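Side-chain contacts in geranyltranstransferase (Roseobacter denitrificans, PDB 4LLS), which probably condenses isopentenyl diphosphate with allylic diphosphates, with the help of divalent metal ions, to build longer prenyl diphosphates for carotenoids and related compounds: residues A[155-160]-A[212-217]; A[40-45]-A[136-141]; A[227-232]-A[283-288]. All coordinates share one frame; numbering follows the deposited sequence.

Contact 1 (A[155-160]-A[212-217]); sequences RADLAL and GARLAQ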
loop_
_atom_site.group_PDB
_atom_site.type_symbol
_atom_site.label_atom_id
_atom_site.label_comp_id
_atom_site.label_asym_id
_atom_site.label_seq_id
_atom_site.Cartn_x
_atom_site.Cartn_y
_atom_site.Cartn_z
ATOM N N ARG A 155 4.497 9.770 -14.501
ATOM C CA ARG A 155 4.558 8.661 -13.520
ATOM C C ARG A 155 4.400 9.172 -12.092
ATOM O O ARG A 155 3.678 8.599 -11.273
ATOM C CB ARG A 155 5.813 7.817 -13.647
ATOM C CG ARG A 155 5.938 7.223 -15.036
ATOM C CD ARG A 155 6.827 6.012 -15.102
ATOM N NE ARG A 155 8.145 6.206 -14.518
ATOM C CZ ARG A 155 9.117 6.917 -15.088
ATOM N NH1 ARG A 155 8.985 7.430 -16.323
ATOM N NH2 ARG A 155 10.289 6.972 -14.496
ATOM N N ALA A 156 5.109 10.222 -11.751
ATOM C CA ALA A 156 5.007 10.768 -10.405
ATOM C C ALA A 156 3.597 11.249 -10.111
ATOM O O ALA A 156 3.094 11.020 -9.001
ATOM C CB ALA A 156 5.975 11.925 -10.266
ATOM N N ASP A 157 2.932 11.859 -11.094
ATOM C CA ASP A 157 1.592 12.354 -10.931
ATOM C C ASP A 157 0.582 11.214 -10.830
ATOM O O ASP A 157 -0.393 11.333 -10.074
ATOM C CB ASP A 157 1.192 13.287 -12.052
ATOM C CG ASP A 157 -0.140 13.966 -11.777
ATOM O OD1 ASP A 157 -0.230 14.695 -10.763
ATOM O OD2 ASP A 157 -1.085 13.693 -12.529
ATOM N N LEU A 158 0.783 10.158 -11.613
ATOM C CA LEU A 158 -0.060 8.943 -11.493
ATOM C C LEU A 158 0.032 8.404 -10.074
ATOM O O LEU A 158 -0.987 7.996 -9.493
ATOM C CB LEU A 158 0.342 7.871 -12.467
ATOM C CG LEU A 158 -0.048 8.118 -13.939
ATOM C CD1 LEU A 158 0.679 7.086 -14.778
ATOM C CD2 LEU A 158 -1.534 8.114 -14.173
ATOM N N ALA A 159 1.234 8.325 -9.533
ATOM C CA ALA A 159 1.409 7.745 -8.182
ATOM C C ALA A 159 0.814 8.666 -7.115
ATOM O O ALA A 159 0.150 8.199 -6.199
ATOM C CB ALA A 159 2.862 7.488 -7.864
ATOM N N LEU A 160 1.046 9.981 -7.204
ATOM C CA LEU A 160 0.500 10.906 -6.244
ATOM C C LEU A 160 -1.029 10.836 -6.255
ATOM O O LEU A 160 -1.661 10.763 -5.195
ATOM C CB LEU A 160 1.006 12.337 -6.516
ATOM C CG LEU A 160 0.545 13.397 -5.534
ATOM C CD1 LEU A 160 0.919 13.110 -4.089
ATOM C CD2 LEU A 160 1.090 14.750 -5.977
ATOM N N GLY A 212 -6.210 7.793 -18.597
ATOM C CA GLY A 212 -5.821 8.010 -19.995
ATOM C C GLY A 212 -5.489 9.459 -20.258
ATOM O O GLY A 212 -4.534 9.760 -20.999
ATOM N N ALA A 213 -6.250 10.373 -19.664
ATOM C CA ALA A 213 -5.967 11.774 -19.823
ATOM C C ALA A 213 -4.660 12.113 -19.110
ATOM O O ALA A 213 -3.825 12.852 -19.664
ATOM C CB ALA A 213 -7.119 12.613 -19.315
ATOM N N ARG A 214 -4.475 11.627 -17.889
ATOM C CA ARG A 214 -3.233 11.898 -17.188
ATOM C C ARG A 214 -2.012 11.393 -17.972
ATOM O O ARG A 214 -0.981 12.077 -18.074
ATOM C CB ARG A 214 -3.295 11.309 -15.783
ATOM C CG ARG A 214 -4.184 12.093 -14.852
ATOM C CD ARG A 214 -4.117 11.555 -13.436
ATOM N NE ARG A 214 -4.870 12.385 -12.492
ATOM C CZ ARG A 214 -5.804 11.965 -11.654
ATOM N NH1 ARG A 214 -6.133 10.686 -11.579
ATOM N NH2 ARG A 214 -6.376 12.835 -10.825
ATOM N N LEU A 215 -2.108 10.226 -18.583
ATOM C CA LEU A 215 -1.025 9.645 -19.362
ATOM C C LEU A 215 -0.667 10.548 -20.551
ATOM O O LEU A 215 0.486 10.583 -20.963
ATOM C CB LEU A 215 -1.387 8.263 -19.870
ATOM C CG LEU A 215 -1.407 7.189 -18.759
ATOM C CD1 LEU A 215 -2.098 5.925 -19.217
ATOM C CD2 LEU A 215 0.012 6.849 -18.367
ATOM N N ALA A 216 -1.652 11.280 -21.042
ATOM C CA ALA A 216 -1.439 12.140 -22.222
ATOM C C ALA A 216 -1.238 13.598 -21.827
ATOM O O ALA A 216 -1.199 14.478 -22.680
ATOM C CB ALA A 216 -2.615 11.997 -23.186
ATOM N N GLN A 217 -1.141 13.873 -20.529
ATOM C CA GLN A 217 -0.974 15.229 -20.016
ATOM C C GLN A 217 -2.100 16.122 -20.562
ATOM O O GLN A 217 -1.868 17.266 -20.986
ATOM C CB GLN A 217 0.431 15.769 -20.402
ATOM C CG GLN A 217 1.593 14.889 -19.898
ATOM C CD GLN A 217 2.942 15.207 -20.552
ATOM O OE1 GLN A 217 3.464 14.450 -21.377
ATOM N NE2 GLN A 217 3.476 16.344 -20.208
HETATM O O HOH W 1 -3.392 14.729 -12.099
#
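The carboxylate of Asp157 and the guanidinium of Arg214 are the two flat groups of this contact. Their planes stand 71° apart, and OD2 of Asp157 approaches the guanidinium obliquely. At 4.0 Å, Asp157 OD2 and Arg214 NE are too far apart for a salt bridge. A water bridges the two. It donates to Asp157 OD2 at 2.6 Å and accepts from Arg214 NE at 2.8 Å. The carboxylate oxygen also lies against CD of Arg214, 3.8 Å away, while NE is reached through the water. Asp157 reaches this place because its CG is turned opposite the backbone N (chi1 -172°). The Arg214 chain runs extended from CG to NE, and the two side chains cross at about a right angle.

Segment 155-160 belongs to helix 152-166, and segment 212-217 to the end of helix 190-215, in the mainly helical fold of the trans-prenyl synthases. A Schellman motif ends the second helix. Gln217, with positive phi, is its C-prime residue, and Gln217 N bonds to Arg214 O at 3.0 Å.

The apolar half of the contact belongs to Leu158. Its two methyls divide the work. CD1 meets CD2 of Leu215 at 3.7 Å, the side chains crossing nearly at right angles. CD2 rests against CB of Arg214 at 4.0 Å. Both leucines are buried, while the charged pair is partly exposed. Leu158 also packs on Val143 of helix 125-144, and its carbonyl oxygen takes a hydrogen bond from Trp207 NE1. Trp207 is on helix 190-215, so this bond is another tie between the two helices. On another side of helix 152-166, Ala159 and Leu160 pack on Thr144 of the second subunit.

Contact 2 (A[40-45]-A[136-141]); sequences DKVLAA and QTLAFE
Leu138, the residue that meets both Val42 and Leu43, sits in a helical turn closed by the backbone bond from Glu141 N to Thr137 O, 3.0 Å long. No polar bond crosses the contact itself. What joins the segments is a small apolar meeting of three side chains, burying 98 Å² in all.

Leu138 works as a fork. Its CG lies opposite the backbone N (chi1 -178°), which carries both methyls out from the helix. CD1 touches CG1 of Val42 at 3.8 Å. CD2 touches CD2 of Leu43 at 4.1 Å. Each prong therefore has its own partner.

The two partners come in differently. Val42 has its CB directed at the other helix and offers CG1, the branch opposite its backbone N (chi1 168°). Val42 and Leu138 slide past each other in opposite directions, so that they lie alongside. Leu43 starts less directly, but the end of its chain bends nearer, and it slants across Leu138. The backbones remain well apart, with 9.3 Å between the CA atoms of Val42 and Leu138. The contact is made by methyl groups. Leu138 is buried, while Val42 and Leu43 are partly exposed. This is plain structural packing, away from the annotated sites.

Val42 and Leu43 lie near the C-terminal end of helix 22-43. Leu43 also packs on Met55, Ala56 and Thr59 of helix 50-59. Helix 125-144 has other faces at work. Ala139 packs on helix 81-102. Phe140 stacks on Phe140 of the second subunit, and Glu141 OE2 forms a salt bridge with Arg164 NE of that subunit. Helix 125-144 is thus a dimer-interface helix, and here its Leu138 receives Val42 and Leu43 of helix 22-43.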
loop_
_atom_site.group_PDB
_atom_site.type_symbol
_atom_site.label_atom_id
_atom_site.label_comp_id
_atom_site.label_asym_id
_atom_site.label_seq_id
_atom_site.Cartn_x
_atom_site.Cartn_y
_atom_site.Cartn_z
ATOM N N ASP A 40 0.772 -12.059 -14.473
ATOM C CA ASP A 40 1.537 -13.306 -14.552
ATOM C C ASP A 40 3.011 -12.989 -14.730
ATOM O O ASP A 40 3.874 -13.589 -14.090
ATOM C CB ASP A 40 1.040 -14.167 -15.700
ATOM C CG ASP A 40 -0.343 -14.810 -15.434
ATOM O OD1 ASP A 40 -0.905 -14.757 -14.304
ATOM O OD2 ASP A 40 -0.863 -15.377 -16.418
ATOM N N LYS A 41 3.316 -12.072 -15.636
ATOM C CA LYS A 41 4.714 -11.737 -15.951
ATOM C C LYS A 41 5.403 -11.054 -14.771
ATOM O O LYS A 41 6.519 -11.402 -14.388
ATOM C CB LYS A 41 4.782 -10.849 -17.174
ATOM C CG LYS A 41 4.418 -11.536 -18.485
ATOM C CD LYS A 41 4.438 -10.516 -19.615
ATOM C CE LYS A 41 3.619 -10.935 -20.829
ATOM N NZ LYS A 41 3.503 -9.800 -21.791
ATOM N N VAL A 42 4.700 -10.127 -14.124
ATOM C CA VAL A 42 5.297 -9.393 -13.022
ATOM C C VAL A 42 5.516 -10.273 -11.785
ATOM O O VAL A 42 6.590 -10.238 -11.180
ATOM C CB VAL A 42 4.401 -8.179 -12.674
ATOM C CG1 VAL A 42 4.832 -7.551 -11.356
ATOM C CG2 VAL A 42 4.426 -7.173 -13.792
ATOM N N LEU A 43 4.573 -11.145 -11.471
ATOM C CA LEU A 43 4.625 -12.003 -10.298
ATOM C C LEU A 43 5.597 -13.184 -10.499
ATOM O O LEU A 43 6.103 -13.749 -9.540
ATOM C CB LEU A 43 3.224 -12.480 -9.897
ATOM C CG LEU A 43 2.270 -11.399 -9.375
ATOM C CD1 LEU A 43 0.907 -11.981 -9.055
ATOM C CD2 LEU A 43 2.868 -10.742 -8.142
ATOM N N ALA A 44 5.891 -13.486 -11.759
ATOM C CA ALA A 44 6.858 -14.555 -12.063
ATOM C C ALA A 44 8.228 -14.279 -11.480
ATOM O O ALA A 44 8.990 -15.230 -11.290
ATOM C CB ALA A 44 6.974 -14.739 -13.564
ATOM N N ALA A 45 8.553 -12.999 -11.295
ATOM C CA ALA A 45 9.855 -12.574 -10.757
ATOM C C ALA A 45 9.962 -12.756 -9.248
ATOM O O ALA A 45 11.070 -12.651 -8.701
ATOM C CB ALA A 45 10.110 -11.125 -11.133
ATOM N N GLN A 136 -0.878 -3.649 -2.456
ATOM C CA GLN A 136 -0.848 -2.207 -2.450
ATOM C C GLN A 136 0.525 -1.733 -2.943
ATOM O O GLN A 136 0.649 -0.832 -3.798
ATOM C CB GLN A 136 -1.226 -1.589 -1.116
ATOM C CG GLN A 136 -1.079 -0.049 -1.203
ATOM C CD GLN A 136 -1.429 0.811 -0.015
ATOM O OE1 GLN A 136 -1.278 2.023 -0.104
ATOM N NE2 GLN A 136 -1.864 0.237 1.070
ATOM N N THR A 137 1.595 -2.327 -2.419
ATOM C CA THR A 137 2.925 -1.914 -2.781
ATOM C C THR A 137 3.163 -2.125 -4.286
ATOM O O THR A 137 3.725 -1.269 -4.986
ATOM C CB THR A 137 4.000 -2.669 -1.996
ATOM O OG1 THR A 137 3.594 -2.776 -0.627
ATOM C CG2 THR A 137 5.313 -1.943 -2.123
ATOM N N LEU A 138 2.652 -3.248 -4.774
ATOM C CA LEU A 138 2.848 -3.621 -6.167
ATOM C C LEU A 138 2.144 -2.579 -7.078
ATOM O O LEU A 138 2.654 -2.199 -8.129
ATOM C CB LEU A 138 2.279 -5.010 -6.426
ATOM C CG LEU A 138 2.494 -5.500 -7.849
ATOM C CD1 LEU A 138 3.986 -5.737 -8.095
ATOM C CD2 LEU A 138 1.712 -6.790 -8.078
ATOM N N ALA A 139 0.976 -2.059 -6.678
ATOM C CA ALA A 139 0.307 -1.029 -7.457
ATOM C C ALA A 139 1.231 0.156 -7.700
ATOM O O ALA A 139 1.318 0.697 -8.811
ATOM C CB ALA A 139 -0.963 -0.584 -6.741
ATOM N N PHE A 140 1.910 0.606 -6.651
ATOM C CA PHE A 140 2.821 1.718 -6.789
ATOM C C PHE A 140 4.081 1.382 -7.584
ATOM O O PHE A 140 4.545 2.223 -8.349
ATOM C CB PHE A 140 3.152 2.291 -5.412
ATOM C CG PHE A 140 1.998 3.052 -4.812
ATOM C CD1 PHE A 140 1.215 2.505 -3.814
ATOM C CD2 PHE A 140 1.696 4.320 -5.253
ATOM C CE1 PHE A 140 0.109 3.159 -3.353
ATOM C CE2 PHE A 140 0.597 4.974 -4.786
ATOM C CZ PHE A 140 -0.201 4.401 -3.836
ATOM N N GLU A 141 4.565 0.150 -7.502
ATOM C CA GLU A 141 5.669 -0.298 -8.345
ATOM C C GLU A 141 5.273 -0.240 -9.804
ATOM O O GLU A 141 6.019 0.267 -10.642
ATOM C CB GLU A 141 6.107 -1.693 -7.959
ATOM C CG GLU A 141 7.244 -2.207 -8.826
ATOM C CD GLU A 141 7.886 -3.503 -8.341
ATOM O OE1 GLU A 141 7.444 -4.064 -7.334
ATOM O OE2 GLU A 141 8.798 -4.039 -9.041
#

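Contact 3 (A[227-232]-A[283-288]); sequences AQALGL and DEACDS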
loop_
_atom_site.group_PDB
_atom_site.type_symbol
_atom_site.label_atom_id
_atom_site.label_comp_id
_atom_site.label_asym_id
_atom_site.label_seq_id
_atom_site.Cartn_x
_atom_site.Cartn_y
_atom_site.Cartn_z
ATOM N N ALA A 227 -16.732 9.634 -14.710
ATOM C CA ALA A 227 -16.468 8.677 -13.690
ATOM C C ALA A 227 -17.314 8.893 -12.445
ATOM O O ALA A 227 -17.637 7.924 -11.759
ATOM C CB ALA A 227 -15.010 8.700 -13.304
ATOM N N GLN A 228 -17.669 10.136 -12.151
ATOM C CA GLN A 228 -18.558 10.412 -10.992
ATOM C C GLN A 228 -19.912 9.719 -11.190
ATOM O O GLN A 228 -20.360 8.913 -10.350
ATOM C CB GLN A 228 -18.731 11.921 -10.796
ATOM C CG GLN A 228 -17.470 12.584 -10.260
ATOM C CD GLN A 228 -17.469 14.112 -10.317
ATOM O OE1 GLN A 228 -18.189 14.724 -11.106
ATOM N NE2 GLN A 228 -16.594 14.730 -9.514
ATOM N N ALA A 229 -20.459 9.849 -12.381
ATOM C CA ALA A 229 -21.719 9.173 -12.704
ATOM C C ALA A 229 -21.531 7.665 -12.764
ATOM O O ALA A 229 -22.369 6.880 -12.297
ATOM C CB ALA A 229 -22.252 9.659 -14.015
ATOM N N LEU A 230 -20.508 7.235 -13.490
ATOM C CA LEU A 230 -20.264 5.817 -13.650
ATOM C C LEU A 230 -20.102 5.104 -12.316
ATOM O O LEU A 230 -20.597 3.995 -12.109
ATOM C CB LEU A 230 -19.034 5.583 -14.553
ATOM C CG LEU A 230 -18.801 4.132 -14.969
ATOM C CD1 LEU A 230 -19.756 3.776 -16.091
ATOM C CD2 LEU A 230 -17.365 3.894 -15.437
ATOM N N GLY A 231 -19.317 5.688 -11.438
ATOM C CA GLY A 231 -19.051 5.043 -10.158
ATOM C C GLY A 231 -20.321 4.907 -9.338
ATOM O O GLY A 231 -20.480 3.930 -8.625
ATOM N N LEU A 232 -21.158 5.940 -9.343
ATOM C CA LEU A 232 -22.396 5.868 -8.558
ATOM C C LEU A 232 -23.305 4.819 -9.177
ATOM O O LEU A 232 -23.895 4.006 -8.472
ATOM C CB LEU A 232 -23.082 7.227 -8.521
ATOM C CG LEU A 232 -24.388 7.250 -7.739
ATOM C CD1 LEU A 232 -24.235 6.723 -6.328
ATOM C CD2 LEU A 232 -24.888 8.692 -7.728
ATOM N N ASP A 283 -27.194 8.023 -18.586
ATOM C CA ASP A 283 -27.345 9.146 -19.481
ATOM C C ASP A 283 -26.369 10.242 -19.107
ATOM O O ASP A 283 -25.796 10.886 -19.968
ATOM C CB ASP A 283 -28.801 9.668 -19.453
ATOM C CG ASP A 283 -29.776 8.733 -20.155
ATOM O OD1 ASP A 283 -29.352 7.733 -20.755
ATOM O OD2 ASP A 283 -30.996 8.949 -20.033
ATOM N N GLU A 284 -26.208 10.483 -17.805
ATOM C CA GLU A 284 -25.281 11.485 -17.310
ATOM C C GLU A 284 -23.862 11.160 -17.700
ATOM O O GLU A 284 -23.120 12.008 -18.203
ATOM C CB GLU A 284 -25.395 11.651 -15.794
ATOM C CG GLU A 284 -26.713 12.276 -15.381
ATOM C CD GLU A 284 -26.856 12.409 -13.870
ATOM O OE1 GLU A 284 -25.850 12.727 -13.180
ATOM O OE2 GLU A 284 -27.975 12.155 -13.367
ATOM N N ALA A 285 -23.509 9.893 -17.547
ATOM C CA ALA A 285 -22.175 9.431 -17.945
ATOM C C ALA A 285 -21.933 9.609 -19.420
ATOM O O ALA A 285 -20.898 10.184 -19.830
ATOM C CB ALA A 285 -22.006 7.971 -17.572
ATOM N N CYS A 286 -22.902 9.204 -20.231
ATOM C CA CYS A 286 -22.758 9.353 -21.675
ATOM C C CYS A 286 -22.689 10.826 -22.093
ATOM O O CYS A 286 -21.833 11.221 -22.900
ATOM C CB CYS A 286 -23.863 8.612 -22.424
ATOM S SG CYS A 286 -23.665 6.832 -22.245
ATOM N N ASP A 287 -23.506 11.670 -21.477
ATOM C CA ASP A 287 -23.472 13.095 -21.777
ATOM C C ASP A 287 -22.096 13.718 -21.510
ATOM O O ASP A 287 -21.685 14.648 -22.201
ATOM C CB ASP A 287 -24.534 13.837 -20.957
ATOM C CG ASP A 287 -25.958 13.594 -21.466
ATOM O OD1 ASP A 287 -26.148 13.016 -22.553
ATOM O OD2 ASP A 287 -26.904 13.982 -20.757
ATOM N N SER A 288 -21.425 13.255 -20.452
ATOM C CA SER A 288 -20.137 13.784 -20.044
ATOM C C SER A 288 -19.056 13.515 -21.094
ATOM O O SER A 288 -18.033 14.176 -21.080
ATOM C CB SER A 288 -19.707 13.116 -18.732
ATOM O OG SER A 288 -20.543 13.471 -17.656
#
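Ala229 and Ala285 form the tight part of this contact. Their CB atoms are 3.9 Å apart. The CB of Ala229 comes slightly nearer still to the backbone, 3.8 Å from Ala285 N, so a methyl group of one helix rests on the main chain of the other. The small side chains let the helices come close. The CA atoms of Ala229 and Ala285 are 5.3 Å apart, and the axes of the short segments approach to 8.0 Å. The segments run nearly antiparallel, at 156° between their N-to-C directions.

The looser side is at Glu284, which is exposed. Only the root of its side chain takes part, with Glu284 CB 4.1 Å from Ala229 CB. The carboxylate turns to another partner, and OE2 makes a salt bridge with Arg277. Within helix 271-288, the carbonyl oxygen of Glu284 accepts from both Ser288 N and Ser288 OG, which arrive from opposite faces of its plane. The OG bond is 3.0 Å long, with the donor tilted 34° from that plane.

Helix 221-244 and helix 271-288 meet here, with no contact to the second subunit. Helix 297-308 adds to the packing, since Ala303 touches both Leu230 and Ala285. Ala227 packs on Ala209 and Leu232 on Gln197 of helix 190-215.

Along the chain, contact 2 closes before contact 1 opens, and contact 1 closes before contact 3 opens. Contacts 1 and 2 have centres about 19 Å apart and touch, with Ala159 O 3.5 Å from Phe140 CE2. Their helices 125-144 and 152-166 are consecutive, and both contacts border the second subunit. Contact 3 lies about 21 Å from contact 1 and 31 Å from contact 2, centre to centre, and is not touched by the other chain. Helix 190-215 of contact 1 is followed in the chain by helix 221-244 of contact 3. Contacts 2 and 3 lie on opposite sides of the chain's centre. Contacts 1 and 2 thus join helices next to the second subunit, while contact 3 joins two helices later in the chain.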